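Local atomic coordinates of peroxisomal fatty acid beta-oxidation multifunctional protein MFP2 (Arabidopsis thaliana, PDB entry 2WTB), a protein that hydrates long-chain enoyl-CoA and oxidises 3-hydroxyacyl-CoA in peroxisomal fatty acid beta-oxidation during seed germination, and takes part in benzoic acid biosynthesis. Residues L460-T465 / P487-N492. Sequence-based numbering, arbitrary orientation.
Sequences LEIVRT and PVVVGN
Strands 459-464 and 486-491, joined through helix 470-482, make up a beta-alpha-beta unit at one margin of the dehydrogenase NAD-binding domain, and this contact is their parallel pairing. In the parallel pattern, Ile462 bridges Val488 and Val490 through its N and O, flanked by Leu460 and Arg464. Leu460 O takes the N-H of Val488 at 3.0 Å, almost along its C=O axis, and Ile462 N returns to Val488 O at 2.9 Å. Val490 is also held at both N and O, though its N-H reaches Ile462 O from 30° above the carbonyl plane (2.8 Å); its O receives Arg464 N nearly head-on. Ile462 O also meets the CA-H of Val489. Within the eight-stranded sheet of this Rossmann-type domain, 486-491 is one of the two edge strands, while 459-464 runs antiparallel to 445-450. On the face covered by helix 470-482, Ile462 CD1 lies alongside Pro487 CB (4.2 Å), and Leu477 packs on both residues and on Val489. Arg464 leaves by the crowded chi1 position (88°) and bends at chi2 and chi3, laying CD across Val489 CG1 at 3.8 Å. The other face carries Glu461, Val463, Val488 and Val490; Val463 CG2 meets Val490 CG2 obliquely at 3.8 Å. Glu461 CG passes 4.0 Å from Val488 CG2, and the chain runs on extended, so that buried carboxylate oxygen OE2 accepts the backbone N-H groups of Ala497 and Val498, which probably stabilise its charge.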
loop_
_atom_site.group_PDB
_atom_site.type_symbol
_atom_site.label_atom_id
_atom_site.label_comp_id
_atom_site.label_asym_id
_atom_site.label_seq_id
_atom_site.Cartn_x
_atom_site.Cartn_y
_atom_site.Cartn_z
ATOM N N LEU A 460 -4.799 -0.431 10.013
ATOM C CA LEU A 460 -5.669 -0.749 11.132
ATOM C C LEU A 460 -4.959 -1.722 12.059
ATOM O O LEU A 460 -4.570 -2.812 11.646
ATOM C CB LEU A 460 -6.980 -1.366 10.645
ATOM C CG LEU A 460 -7.827 -2.031 11.732
ATOM C CD1 LEU A 460 -8.158 -1.040 12.844
ATOM C CD2 LEU A 460 -9.093 -2.633 11.141
ATOM N N GLU A 461 -4.782 -1.319 13.311
ATOM C CA GLU A 461 -4.180 -2.194 14.306
ATOM C C GLU A 461 -5.248 -2.982 15.050
ATOM O O GLU A 461 -6.026 -2.416 15.814
ATOM C CB GLU A 461 -3.344 -1.393 15.304
ATOM C CG GLU A 461 -1.881 -1.250 14.933
ATOM C CD GLU A 461 -1.064 -0.601 16.041
ATOM O OE1 GLU A 461 -1.643 0.173 16.836
ATOM O OE2 GLU A 461 0.154 -0.865 16.119
ATOM N N ILE A 462 -5.289 -4.289 14.811
ATOM C CA ILE A 462 -6.153 -5.175 15.582
ATOM C C ILE A 462 -5.390 -5.638 16.811
ATOM O O ILE A 462 -4.485 -6.467 16.715
ATOM C CB ILE A 462 -6.597 -6.399 14.758
ATOM C CG1 ILE A 462 -7.483 -5.964 13.593
ATOM C CG2 ILE A 462 -7.338 -7.391 15.632
ATOM C CD1 ILE A 462 -7.921 -7.105 12.714
ATOM N N VAL A 463 -5.744 -5.083 17.964
ATOM C CA VAL A 463 -5.049 -5.391 19.208
ATOM C C VAL A 463 -5.722 -6.539 19.955
ATOM O O VAL A 463 -6.824 -6.389 20.483
ATOM C CB VAL A 463 -4.975 -4.161 20.132
ATOM C CG1 VAL A 463 -4.191 -4.492 21.389
ATOM C CG2 VAL A 463 -4.344 -2.985 19.401
ATOM N N ARG A 464 -5.049 -7.684 19.996
ATOM C CA ARG A 464 -5.569 -8.858 20.685
ATOM C C ARG A 464 -5.045 -8.892 22.114
ATOM O O ARG A 464 -3.991 -8.337 22.408
ATOM C CB ARG A 464 -5.130 -10.134 19.961
ATOM C CG ARG A 464 -3.777 -10.641 20.430
ATOM C CD ARG A 464 -2.911 -11.141 19.287
ATOM N NE ARG A 464 -3.154 -12.542 18.972
ATOM C CZ ARG A 464 -2.229 -13.359 18.483
ATOM N NH1 ARG A 464 -1.001 -12.912 18.269
ATOM N NH2 ARG A 464 -2.526 -14.625 18.220
ATOM N N THR A 465 -5.782 -9.545 23.003
ATOM C CA THR A 465 -5.300 -9.771 24.357
ATOM C C THR A 465 -5.021 -11.253 24.523
ATOM O O THR A 465 -5.075 -12.008 23.553
ATOM C CB THR A 465 -6.323 -9.334 25.413
ATOM O OG1 THR A 465 -6.917 -8.090 25.024
ATOM C CG2 THR A 465 -5.645 -9.157 26.756
ATOM N N PRO A 487 -4.857 -4.560 7.696
ATOM C CA PRO A 487 -4.836 -4.928 9.111
ATOM C C PRO A 487 -3.545 -5.615 9.511
ATOM O O PRO A 487 -3.029 -6.441 8.761
ATOM C CB PRO A 487 -5.988 -5.940 9.230
ATOM C CG PRO A 487 -6.640 -6.001 7.865
ATOM C CD PRO A 487 -5.608 -5.539 6.899
ATOM N N VAL A 488 -3.030 -5.258 10.682
ATOM C CA VAL A 488 -2.009 -6.052 11.344
ATOM C C VAL A 488 -2.529 -6.440 12.723
ATOM O O VAL A 488 -3.136 -5.622 13.416
ATOM C CB VAL A 488 -0.670 -5.297 11.478
ATOM C CG1 VAL A 488 0.026 -5.219 10.132
ATOM C CG2 VAL A 488 -0.893 -3.911 12.058
ATOM N N VAL A 489 -2.313 -7.692 13.110
ATOM C CA VAL A 489 -2.768 -8.171 14.410
ATOM C C VAL A 489 -1.650 -8.071 15.436
ATOM O O VAL A 489 -0.715 -8.869 15.432
ATOM C CB VAL A 489 -3.276 -9.627 14.336
ATOM C CG1 VAL A 489 -3.654 -10.125 15.721
ATOM C CG2 VAL A 489 -4.462 -9.728 13.385
ATOM N N VAL A 490 -1.751 -7.084 16.319
ATOM C CA VAL A 490 -0.710 -6.848 17.311
ATOM C C VAL A 490 -1.183 -7.198 18.718
ATOM O O VAL A 490 -2.383 -7.338 18.963
ATOM C CB VAL A 490 -0.208 -5.386 17.274
ATOM C CG1 VAL A 490 0.340 -5.054 15.896
ATOM C CG2 VAL A 490 -1.325 -4.423 17.657
ATOM N N GLY A 491 -0.229 -7.340 19.635
ATOM C CA GLY A 491 -0.530 -7.725 21.001
ATOM C C GLY A 491 -0.772 -6.537 21.908
ATOM O O GLY A 491 -0.441 -5.403 21.563
ATOM N N ASN A 492 -1.354 -6.796 23.073
ATOM C CA ASN A 492 -1.663 -5.735 24.021
ATOM C C ASN A 492 -0.448 -5.324 24.845
ATOM O O ASN A 492 0.078 -6.105 25.637
ATOM C CB ASN A 492 -2.814 -6.151 24.941
ATOM C CG ASN A 492 -3.311 -5.010 25.808
ATOM O OD1 ASN A 492 -2.733 -3.924 25.823
ATOM N ND2 ASN A 492 -4.394 -5.253 26.536
#